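Local coordinates for putative uncharacterized protein (Chaetomium thermophilum, PDB 5T8V) that probably acts as a cohesin loader that associates with chromatin, the chain being the C-terminal HEAT-repeat part of the Scc2 protein, at residues Leu878-Leu892 against Pro918-Ile932. Sequence-based numbering, arbitrary orientation.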
ATOM      1  N   LEU A 878     -32.419 -36.491 -10.844  1.00 71.65           N
ATOM      2  CA  LEU A 878     -32.648 -36.790  -9.434  1.00 70.09           C
ATOM      3  C   LEU A 878     -32.616 -35.541  -8.565  1.00 67.45           C
ATOM      4  O   LEU A 878     -33.259 -35.511  -7.511  1.00 67.05           O
ATOM      5  CB  LEU A 878     -31.604 -37.788  -8.936  1.00 71.17           C
ATOM      6  CG  LEU A 878     -31.542 -39.118  -9.692  1.00 72.32           C
ATOM      7  CD1 LEU A 878     -30.388 -39.966  -9.179  1.00 73.26           C
ATOM      8  CD2 LEU A 878     -32.865 -39.873  -9.578  1.00 72.31           C
ATOM      9  N   THR A 879     -31.875 -34.513  -8.979  1.00 60.46           N
ATOM     10  CA  THR A 879     -31.817 -33.275  -8.210  1.00 59.12           C
ATOM     11  C   THR A 879     -33.216 -32.724  -7.960  1.00 57.91           C
ATOM     12  O   THR A 879     -33.603 -32.466  -6.815  1.00 58.40           O
ATOM     13  CB  THR A 879     -30.961 -32.249  -8.952  1.00 59.61           C
ATOM     14  OG1 THR A 879     -29.692 -32.828  -9.279  1.00 59.82           O
ATOM     15  CG2 THR A 879     -30.743 -31.005  -8.105  1.00 59.74           C
ATOM     16  N   VAL A 880     -33.990 -32.536  -9.032  1.00 57.36           N
ATOM     17  CA  VAL A 880     -35.346 -32.008  -8.897  1.00 56.20           C
ATOM     18  C   VAL A 880     -36.181 -32.901  -7.988  1.00 54.62           C
ATOM     19  O   VAL A 880     -36.940 -32.415  -7.140  1.00 54.81           O
ATOM     20  CB  VAL A 880     -35.996 -31.842 -10.287  1.00 56.89           C
ATOM     21  CG1 VAL A 880     -35.901 -33.126 -11.101  1.00 57.56           C
ATOM     22  CG2 VAL A 880     -37.450 -31.412 -10.159  1.00 57.12           C
ATOM     23  N   SER A 881     -36.060 -34.220  -8.149  1.00 48.25           N
ATOM     24  CA  SER A 881     -36.865 -35.144  -7.355  1.00 47.68           C
ATOM     25  C   SER A 881     -36.566 -34.991  -5.868  1.00 47.46           C
ATOM     26  O   SER A 881     -37.472 -34.767  -5.055  1.00 48.16           O
ATOM     27  CB  SER A 881     -36.611 -36.580  -7.818  1.00 47.56           C
ATOM     28  OG  SER A 881     -36.968 -36.749  -9.179  1.00 47.63           O
ATOM     29  N   ARG A 882     -35.291 -35.113  -5.490  1.00 50.09           N
ATOM     30  CA  ARG A 882     -34.920 -34.932  -4.091  1.00 49.43           C
ATOM     31  C   ARG A 882     -35.376 -33.571  -3.584  1.00 46.80           C
ATOM     32  O   ARG A 882     -35.848 -33.446  -2.446  1.00 46.31           O
ATOM     33  CB  ARG A 882     -33.411 -35.097  -3.918  1.00 51.70           C
ATOM     34  CG  ARG A 882     -32.994 -35.401  -2.484  1.00 54.86           C
ATOM     35  CD  ARG A 882     -31.510 -35.717  -2.378  1.00 57.88           C
ATOM     36  NE  ARG A 882     -30.727 -34.559  -1.952  1.00 60.45           N
ATOM     37  CZ  ARG A 882     -30.432 -34.264  -0.687  1.00 62.48           C
ATOM     38  NH1 ARG A 882     -29.712 -33.184  -0.411  1.00 62.79           N
ATOM     39  NH2 ARG A 882     -30.851 -35.042   0.305  1.00 63.44           N
ATOM     40  N   ALA A 883     -35.262 -32.539  -4.423  1.00 41.82           N
ATOM     41  CA  ALA A 883     -35.708 -31.208  -4.028  1.00 42.07           C
ATOM     42  C   ALA A 883     -37.182 -31.217  -3.645  1.00 42.36           C
ATOM     43  O   ALA A 883     -37.553 -30.778  -2.550  1.00 42.88           O
ATOM     44  CB  ALA A 883     -35.450 -30.211  -5.157  1.00 41.95           C
ATOM     45  N   VAL A 884     -38.044 -31.726  -4.530  1.00 43.60           N
ATOM     46  CA  VAL A 884     -39.480 -31.647  -4.269  1.00 44.53           C
ATOM     47  C   VAL A 884     -39.864 -32.526  -3.085  1.00 45.45           C
ATOM     48  O   VAL A 884     -40.677 -32.126  -2.243  1.00 47.28           O
ATOM     49  CB  VAL A 884     -40.289 -32.003  -5.532  1.00 44.54           C
ATOM     50  CG1 VAL A 884     -39.947 -31.044  -6.666  1.00 45.22           C
ATOM     51  CG2 VAL A 884     -40.054 -33.443  -5.959  1.00 43.83           C
ATOM     52  N   VAL A 885     -39.291 -33.730  -2.988  1.00 36.52           N
ATOM     53  CA  VAL A 885     -39.657 -34.595  -1.868  1.00 36.99           C
ATOM     54  C   VAL A 885     -39.192 -33.989  -0.551  1.00 37.81           C
ATOM     55  O   VAL A 885     -39.845 -34.164   0.484  1.00 38.59           O
ATOM     56  CB  VAL A 885     -39.101 -36.021  -2.050  1.00 36.71           C
ATOM     57  CG1 VAL A 885     -39.635 -36.641  -3.333  1.00 36.14           C
ATOM     58  CG2 VAL A 885     -37.589 -36.013  -2.047  1.00 36.71           C
ATOM     59  N   VAL A 886     -38.068 -33.268  -0.558  1.00 37.80           N
ATOM     60  CA  VAL A 886     -37.619 -32.603   0.662  1.00 38.77           C
ATOM     61  C   VAL A 886     -38.520 -31.418   0.983  1.00 39.37           C
ATOM     62  O   VAL A 886     -38.796 -31.130   2.155  1.00 40.56           O
ATOM     63  CB  VAL A 886     -36.145 -32.181   0.527  1.00 38.62           C
ATOM     64  CG1 VAL A 886     -35.749 -31.207   1.636  1.00 39.70           C
ATOM     65  CG2 VAL A 886     -35.251 -33.410   0.573  1.00 38.61           C
ATOM     66  N   ILE A 887     -38.994 -30.711  -0.043  1.00 42.35           N
ATOM     67  CA  ILE A 887     -39.884 -29.581   0.194  1.00 44.70           C
ATOM     68  C   ILE A 887     -41.205 -30.059   0.782  1.00 47.01           C
ATOM     69  O   ILE A 887     -41.774 -29.409   1.666  1.00 48.70           O
ATOM     70  CB  ILE A 887     -40.088 -28.779  -1.105  1.00 44.24           C
ATOM     71  CG1 ILE A 887     -38.775 -28.104  -1.512  1.00 43.96           C
ATOM     72  CG2 ILE A 887     -41.180 -27.721  -0.925  1.00 45.27           C
ATOM     73  CD1 ILE A 887     -38.781 -27.521  -2.910  1.00 43.15           C
ATOM     74  N   TYR A 888     -41.719 -31.196   0.304  1.00 55.50           N
ATOM     75  CA  TYR A 888     -42.903 -31.780   0.928  1.00 57.90           C
ATOM     76  C   TYR A 888     -42.597 -32.255   2.342  1.00 59.53           C
ATOM     77  O   TYR A 888     -43.404 -32.062   3.260  1.00 60.76           O
ATOM     78  CB  TYR A 888     -43.429 -32.943   0.083  1.00 57.63           C
ATOM     79  CG  TYR A 888     -44.319 -32.550  -1.081  1.00 58.61           C
ATOM     80  CD1 TYR A 888     -44.439 -31.225  -1.483  1.00 59.92           C
ATOM     81  CD2 TYR A 888     -45.051 -33.509  -1.768  1.00 58.94           C
ATOM     82  CE1 TYR A 888     -45.255 -30.871  -2.540  1.00 60.70           C
ATOM     83  CE2 TYR A 888     -45.870 -33.165  -2.825  1.00 59.54           C
ATOM     84  CZ  TYR A 888     -45.969 -31.845  -3.206  1.00 60.30           C
ATOM     85  OH  TYR A 888     -46.783 -31.497  -4.259  1.00 60.58           O
ATOM     86  N   ARG A 889     -41.432 -32.874   2.532  1.00 64.58           N
ATOM     87  CA  ARG A 889     -41.043 -33.370   3.847  1.00 66.48           C
ATOM     88  C   ARG A 889     -41.037 -32.249   4.881  1.00 68.89           C
ATOM     89  O   ARG A 889     -41.552 -32.411   5.993  1.00 69.39           O
ATOM     90  CB  ARG A 889     -39.666 -34.028   3.745  1.00 66.34           C
ATOM     91  CG  ARG A 889     -39.051 -34.477   5.059  1.00 68.13           C
ATOM     92  CD  ARG A 889     -37.694 -35.111   4.801  1.00 68.08           C
ATOM     93  NE  ARG A 889     -37.028 -35.544   6.025  1.00 70.00           N
ATOM     94  CZ  ARG A 889     -35.867 -36.190   6.054  1.00 70.99           C
ATOM     95  NH1 ARG A 889     -35.239 -36.486   4.923  1.00 69.95           N
ATOM     96  NH2 ARG A 889     -35.332 -36.546   7.214  1.00 73.12           N
ATOM     97  N   ARG A 890     -40.460 -31.100   4.526  1.00 76.75           N
ATOM     98  CA  ARG A 890     -40.323 -30.005   5.479  1.00 78.76           C
ATOM     99  C   ARG A 890     -41.602 -29.181   5.588  1.00 78.78           C
ATOM    100  O   ARG A 890     -41.984 -28.765   6.687  1.00 80.30           O
ATOM    101  CB  ARG A 890     -39.153 -29.106   5.072  1.00 78.92           C
ATOM    102  CG  ARG A 890     -37.789 -29.779   5.141  1.00 79.72           C
ATOM    103  CD  ARG A 890     -37.300 -29.906   6.575  1.00 83.32           C
ATOM    104  NE  ARG A 890     -35.917 -30.380   6.641  1.00 84.68           N
ATOM    105  CZ  ARG A 890     -35.553 -31.656   6.755  1.00 85.94           C
ATOM    106  NH1 ARG A 890     -36.465 -32.619   6.820  1.00 85.87           N
ATOM    107  NH2 ARG A 890     -34.266 -31.973   6.805  1.00 86.10           N
ATOM    108  N   VAL A 891     -42.274 -28.939   4.465  1.00 66.89           N
ATOM    109  CA  VAL A 891     -43.427 -28.043   4.454  1.00 68.75           C
ATOM    110  C   VAL A 891     -44.673 -28.756   4.956  1.00 72.77           C
ATOM    111  O   VAL A 891     -45.337 -28.302   5.894  1.00 73.86           O
ATOM    112  CB  VAL A 891     -43.652 -27.473   3.041  1.00 67.73           C
ATOM    113  CG1 VAL A 891     -44.938 -26.645   2.988  1.00 68.31           C
ATOM    114  CG2 VAL A 891     -42.457 -26.633   2.605  1.00 66.63           C
ATOM    115  N   LEU A 892     -45.011 -29.878   4.329  1.00 70.63           N
ATOM    116  CA  LEU A 892     -46.331 -30.468   4.515  1.00 68.32           C
ATOM    117  C   LEU A 892     -46.726 -30.672   5.974  1.00 77.70           C
ATOM    118  O   LEU A 892     -47.900 -30.432   6.301  1.00 81.23           O
ATOM    119  CB  LEU A 892     -46.395 -31.793   3.741  1.00 68.79           C
ATOM    120  CG  LEU A 892     -47.768 -32.291   3.280  1.00 65.18           C
ATOM    121  CD1 LEU A 892     -48.638 -31.188   2.685  1.00 65.15           C
ATOM    122  CD2 LEU A 892     -47.558 -33.386   2.261  1.00 62.37           C
ATOM    123  N   PRO A 918     -32.601 -44.460  -6.595  1.00 43.10           N
ATOM    124  CA  PRO A 918     -31.376 -44.708  -5.817  1.00 42.57           C
ATOM    125  C   PRO A 918     -31.543 -44.478  -4.323  1.00 40.20           C
ATOM    126  O   PRO A 918     -32.597 -44.031  -3.861  1.00 39.39           O
ATOM    127  CB  PRO A 918     -30.366 -43.722  -6.423  1.00 44.21           C
ATOM    128  CG  PRO A 918     -31.169 -42.761  -7.233  1.00 45.38           C
ATOM    129  CD  PRO A 918     -32.350 -43.527  -7.708  1.00 46.01           C
ATOM    130  N   ARG A 919     -30.487 -44.778  -3.563  1.00 40.65           N
ATOM    131  CA  ARG A 919     -30.557 -44.714  -2.106  1.00 39.81           C
ATOM    132  C   ARG A 919     -30.748 -43.284  -1.615  1.00 41.34           C
ATOM    133  O   ARG A 919     -31.674 -42.999  -0.846  1.00 41.07           O
ATOM    134  CB  ARG A 919     -29.285 -45.321  -1.511  1.00 39.29           C
ATOM    135  CG  ARG A 919     -29.137 -45.163   0.001  1.00 37.73           C
ATOM    136  CD  ARG A 919     -27.707 -45.436   0.441  1.00 38.83           C
ATOM    137  NE  ARG A 919     -27.411 -44.798   1.727  1.00 38.71           N
ATOM    138  CZ  ARG A 919     -27.363 -45.420   2.902  1.00 38.88           C
ATOM    139  NH1 ARG A 919     -27.577 -46.726   2.992  1.00 39.65           N
ATOM    140  NH2 ARG A 919     -27.091 -44.728   3.999  1.00 39.14           N
ATOM    141  N   ALA A 920     -29.869 -42.371  -2.040  1.00 56.13           N
ATOM    142  CA  ALA A 920     -29.886 -41.013  -1.505  1.00 55.83           C
ATOM    143  C   ALA A 920     -31.270 -40.385  -1.618  1.00 54.24           C
ATOM    144  O   ALA A 920     -31.702 -39.650  -0.723  1.00 53.40           O
ATOM    145  CB  ALA A 920     -28.848 -40.154  -2.227  1.00 57.22           C
ATOM    146  N   LEU A 921     -31.980 -40.660  -2.713  1.00 39.15           N
ATOM    147  CA  LEU A 921     -33.339 -40.150  -2.854  1.00 39.06           C
ATOM    148  C   LEU A 921     -34.333 -41.020  -2.095  1.00 38.16           C
ATOM    149  O   LEU A 921     -35.310 -40.508  -1.533  1.00 37.96           O
ATOM    150  CB  LEU A 921     -33.716 -40.065  -4.333  1.00 40.04           C
ATOM    151  CG  LEU A 921     -35.118 -39.555  -4.682  1.00 40.31           C
ATOM    152  CD1 LEU A 921     -35.478 -38.326  -3.869  1.00 40.13           C
ATOM    153  CD2 LEU A 921     -35.201 -39.218  -6.166  1.00 41.74           C
ATOM    154  N   LEU A 922     -34.094 -42.336  -2.057  1.00 50.60           N
ATOM    155  CA  LEU A 922     -34.946 -43.212  -1.263  1.00 48.22           C
ATOM    156  C   LEU A 922     -35.044 -42.721   0.175  1.00 48.34           C
ATOM    157  O   LEU A 922     -36.066 -42.933   0.841  1.00 48.60           O
ATOM    158  CB  LEU A 922     -34.427 -44.648  -1.284  1.00 47.02           C
ATOM    159  CG  LEU A 922     -35.255 -45.618  -0.430  1.00 46.30           C
ATOM    160  CD1 LEU A 922     -36.739 -45.581  -0.786  1.00 46.28           C
ATOM    161  CD2 LEU A 922     -34.720 -47.024  -0.573  1.00 47.05           C
ATOM    162  N   ASP A 923     -33.991 -42.070   0.671  1.00 45.70           N
ATOM    163  CA  ASP A 923     -34.009 -41.543   2.031  1.00 45.63           C
ATOM    164  C   ASP A 923     -35.080 -40.471   2.190  1.00 46.21           C
ATOM    165  O   ASP A 923     -35.997 -40.598   3.013  1.00 46.68           O
ATOM    166  CB  ASP A 923     -32.619 -40.996   2.379  1.00 45.84           C
ATOM    167  CG  ASP A 923     -32.416 -40.807   3.866  1.00 45.31           C
ATOM    168  OD1 ASP A 923     -33.220 -40.088   4.492  1.00 45.78           O
ATOM    169  OD2 ASP A 923     -31.450 -41.382   4.411  1.00 44.72           O
ATOM    170  N   ASP A 924     -34.990 -39.406   1.392  1.00 59.76           N
ATOM    171  CA  ASP A 924     -35.933 -38.303   1.528  1.00 60.27           C
ATOM    172  C   ASP A 924     -37.354 -38.740   1.190  1.00 59.88           C
ATOM    173  O   ASP A 924     -38.315 -38.271   1.812  1.00 60.77           O
ATOM    174  CB  ASP A 924     -35.502 -37.137   0.642  1.00 60.70           C
ATOM    175  CG  ASP A 924     -34.139 -36.589   1.024  1.00 62.46           C
ATOM    176  OD1 ASP A 924     -34.055 -35.852   2.027  1.00 62.08           O
ATOM    177  OD2 ASP A 924     -33.153 -36.895   0.321  1.00 64.34           O
ATOM    178  N   VAL A 925     -37.516 -39.640   0.216  1.00 46.03           N
ATOM    179  CA  VAL A 925     -38.866 -40.070  -0.147  1.00 45.42           C
ATOM    180  C   VAL A 925     -39.453 -40.960   0.940  1.00 44.49           C
ATOM    181  O   VAL A 925     -40.660 -40.923   1.202  1.00 45.37           O
ATOM    182  CB  VAL A 925     -38.877 -40.777  -1.514  1.00 46.27           C
ATOM    183  CG1 VAL A 925     -38.093 -42.044  -1.457  1.00 46.61           C
ATOM    184  CG2 VAL A 925     -40.296 -41.066  -1.941  1.00 46.70           C
ATOM    185  N   MET A 926     -38.623 -41.791   1.574  1.00 41.41           N
ATOM    186  CA  MET A 926     -39.115 -42.610   2.679  1.00 40.86           C
ATOM    187  C   MET A 926     -39.528 -41.731   3.851  1.00 40.75           C
ATOM    188  O   MET A 926     -40.595 -41.928   4.448  1.00 40.87           O
ATOM    189  CB  MET A 926     -38.047 -43.619   3.105  1.00 41.10           C
ATOM    190  CG  MET A 926     -38.500 -44.581   4.201  1.00 42.45           C
ATOM    191  SD  MET A 926     -39.854 -45.668   3.692  1.00 43.76           S
ATOM    192  CE  MET A 926     -38.995 -46.786   2.581  1.00 43.63           C
ATOM    193  N   ALA A 927     -38.692 -40.747   4.194  1.00 37.26           N
ATOM    194  CA  ALA A 927     -39.078 -39.769   5.206  1.00 37.77           C
ATOM    195  C   ALA A 927     -40.421 -39.137   4.860  1.00 38.29           C
ATOM    196  O   ALA A 927     -41.320 -39.047   5.705  1.00 38.89           O
ATOM    197  CB  ALA A 927     -37.996 -38.699   5.337  1.00 37.87           C
ATOM    198  N   CYS A 928     -40.575 -38.704   3.607  1.00 52.10           N
ATOM    199  CA  CYS A 928     -41.830 -38.094   3.185  1.00 53.86           C
ATOM    200  C   CYS A 928     -42.998 -39.057   3.366  1.00 53.72           C
ATOM    201  O   CYS A 928     -44.080 -38.654   3.813  1.00 54.29           O
ATOM    202  CB  CYS A 928     -41.721 -37.642   1.728  1.00 54.98           C
ATOM    203  SG  CYS A 928     -43.049 -36.551   1.185  1.00 57.83           S
ATOM    204  N   LEU A 929     -42.801 -40.333   3.029  1.00 39.08           N
ATOM    205  CA  LEU A 929     -43.847 -41.329   3.241  1.00 39.71           C
ATOM    206  C   LEU A 929     -44.256 -41.387   4.707  1.00 40.16           C
ATOM    207  O   LEU A 929     -45.446 -41.323   5.035  1.00 41.21           O
ATOM    208  CB  LEU A 929     -43.371 -42.703   2.767  1.00 39.35           C
ATOM    209  CG  LEU A 929     -43.286 -42.946   1.258  1.00 39.45           C
ATOM    210  CD1 LEU A 929     -42.630 -44.292   0.980  1.00 39.13           C
ATOM    211  CD2 LEU A 929     -44.667 -42.882   0.616  1.00 40.67           C
ATOM    212  N   TRP A 930     -43.278 -41.516   5.606  1.00 39.64           N
ATOM    213  CA  TRP A 930     -43.592 -41.545   7.031  1.00 40.36           C
ATOM    214  C   TRP A 930     -44.385 -40.311   7.440  1.00 41.20           C
ATOM    215  O   TRP A 930     -45.398 -40.415   8.142  1.00 42.36           O
ATOM    216  CB  TRP A 930     -42.304 -41.652   7.846  1.00 39.87           C
ATOM    217  CG  TRP A 930     -42.510 -41.530   9.334  1.00 40.87           C
ATOM    218  CD1 TRP A 930     -41.960 -40.593  10.159  1.00 41.22           C
ATOM    219  CD2 TRP A 930     -43.324 -42.368  10.169  1.00 41.98           C
ATOM    220  NE1 TRP A 930     -42.374 -40.796  11.452  1.00 42.48           N
ATOM    221  CE2 TRP A 930     -43.212 -41.879  11.485  1.00 42.98           C
ATOM    222  CE3 TRP A 930     -44.135 -43.483   9.931  1.00 42.47           C
ATOM    223  CZ2 TRP A 930     -43.879 -42.465  12.560  1.00 44.47           C
ATOM    224  CZ3 TRP A 930     -44.793 -44.065  10.999  1.00 43.92           C
ATOM    225  CH2 TRP A 930     -44.662 -43.555  12.297  1.00 44.92           C
ATOM    226  N   ILE A 931     -43.940 -39.130   7.006  1.00 40.83           N
ATOM    227  CA  ILE A 931     -44.652 -37.895   7.337  1.00 41.70           C
ATOM    228  C   ILE A 931     -46.106 -37.987   6.889  1.00 42.62           C
ATOM    229  O   ILE A 931     -47.035 -37.864   7.699  1.00 43.83           O
ATOM    230  CB  ILE A 931     -43.944 -36.684   6.706  1.00 41.25           C
ATOM    231  CG1 ILE A 931     -42.533 -36.517   7.288  1.00 40.76           C
ATOM    232  CG2 ILE A 931     -44.761 -35.412   6.895  1.00 42.25           C
ATOM    233  CD1 ILE A 931     -42.489 -36.189   8.769  1.00 41.63           C
ATOM    234  N   ILE A 932     -46.323 -38.201   5.588  1.00 47.85           N
ATOM    235  CA  ILE A 932     -47.679 -38.356   5.066  1.00 47.66           C
ATOM    236  C   ILE A 932     -48.486 -39.292   5.953  1.00 48.05           C
ATOM    237  O   ILE A 932     -49.648 -39.019   6.280  1.00 48.75           O
ATOM    238  CB  ILE A 932     -47.641 -38.871   3.614  1.00 47.48           C
ATOM    239  CG1 ILE A 932     -46.929 -37.877   2.688  1.00 47.75           C
ATOM    240  CG2 ILE A 932     -49.058 -39.161   3.112  1.00 48.68           C
ATOM    241  CD1 ILE A 932     -47.732 -36.644   2.345  1.00 49.43           C
TER
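Asp924 reaches across from helix 919-932 to Arg882, Val885, Val886 and Arg889, and shows how one acid can be a knob and an ion-pair centre at once. Its CB lies 3.6 Å from Val885 CG2, with Val886 CG2 almost as near. CG lies anti to the carbonyl carbon (chi1 -61°), which carries the carboxylate in among the four side chains of its hole, and there the two oxygens part company. OD1 comes up against Val886 CG2 and pairs with Arg889 NH1 at 3.2 Å in a salt bridge. OD2 accepts a hydrogen bond from Arg882 NH2 (3.0 Å), itself part of a salt bridge, met on the syn side but 22° out of the carboxylate plane. Arg882 CG and CD also lie alongside OD2, and the bend at chi3 then turns the guanidinium toward the carboxylate.

Such pairs of nearly parallel helices recur along alpha-solenoids built of HEAT repeats, the architecture of this chain; here the axes cross at 27° and approach to 8.7 Å. Helix 900-910 lies between the two in sequence and packs against Val925, Cys928 and Ile932.

An alanine in place of Asp924 would probably leave both arginines without their shared carboxylate mate and open a gap beside Val885 and Val886. Arg889 runs fully extended from CG to NE, laying one face of its guanidinium over Ala927 CB, which sits 3.3 Å from that plane above its centre.

One turn before Asp924, Leu921 sits as a second knob among Leu878, Ser881, Arg882 and Val885: CD1 lies against Arg882 CA and Val885 CG2, while CD2 meets Ser881 CB at 3.4 Å. Beyond it, Leu878 CD1 meets the Pro918 ring at CG (3.5 Å), where Pro918 holds the N-cap position of its helix.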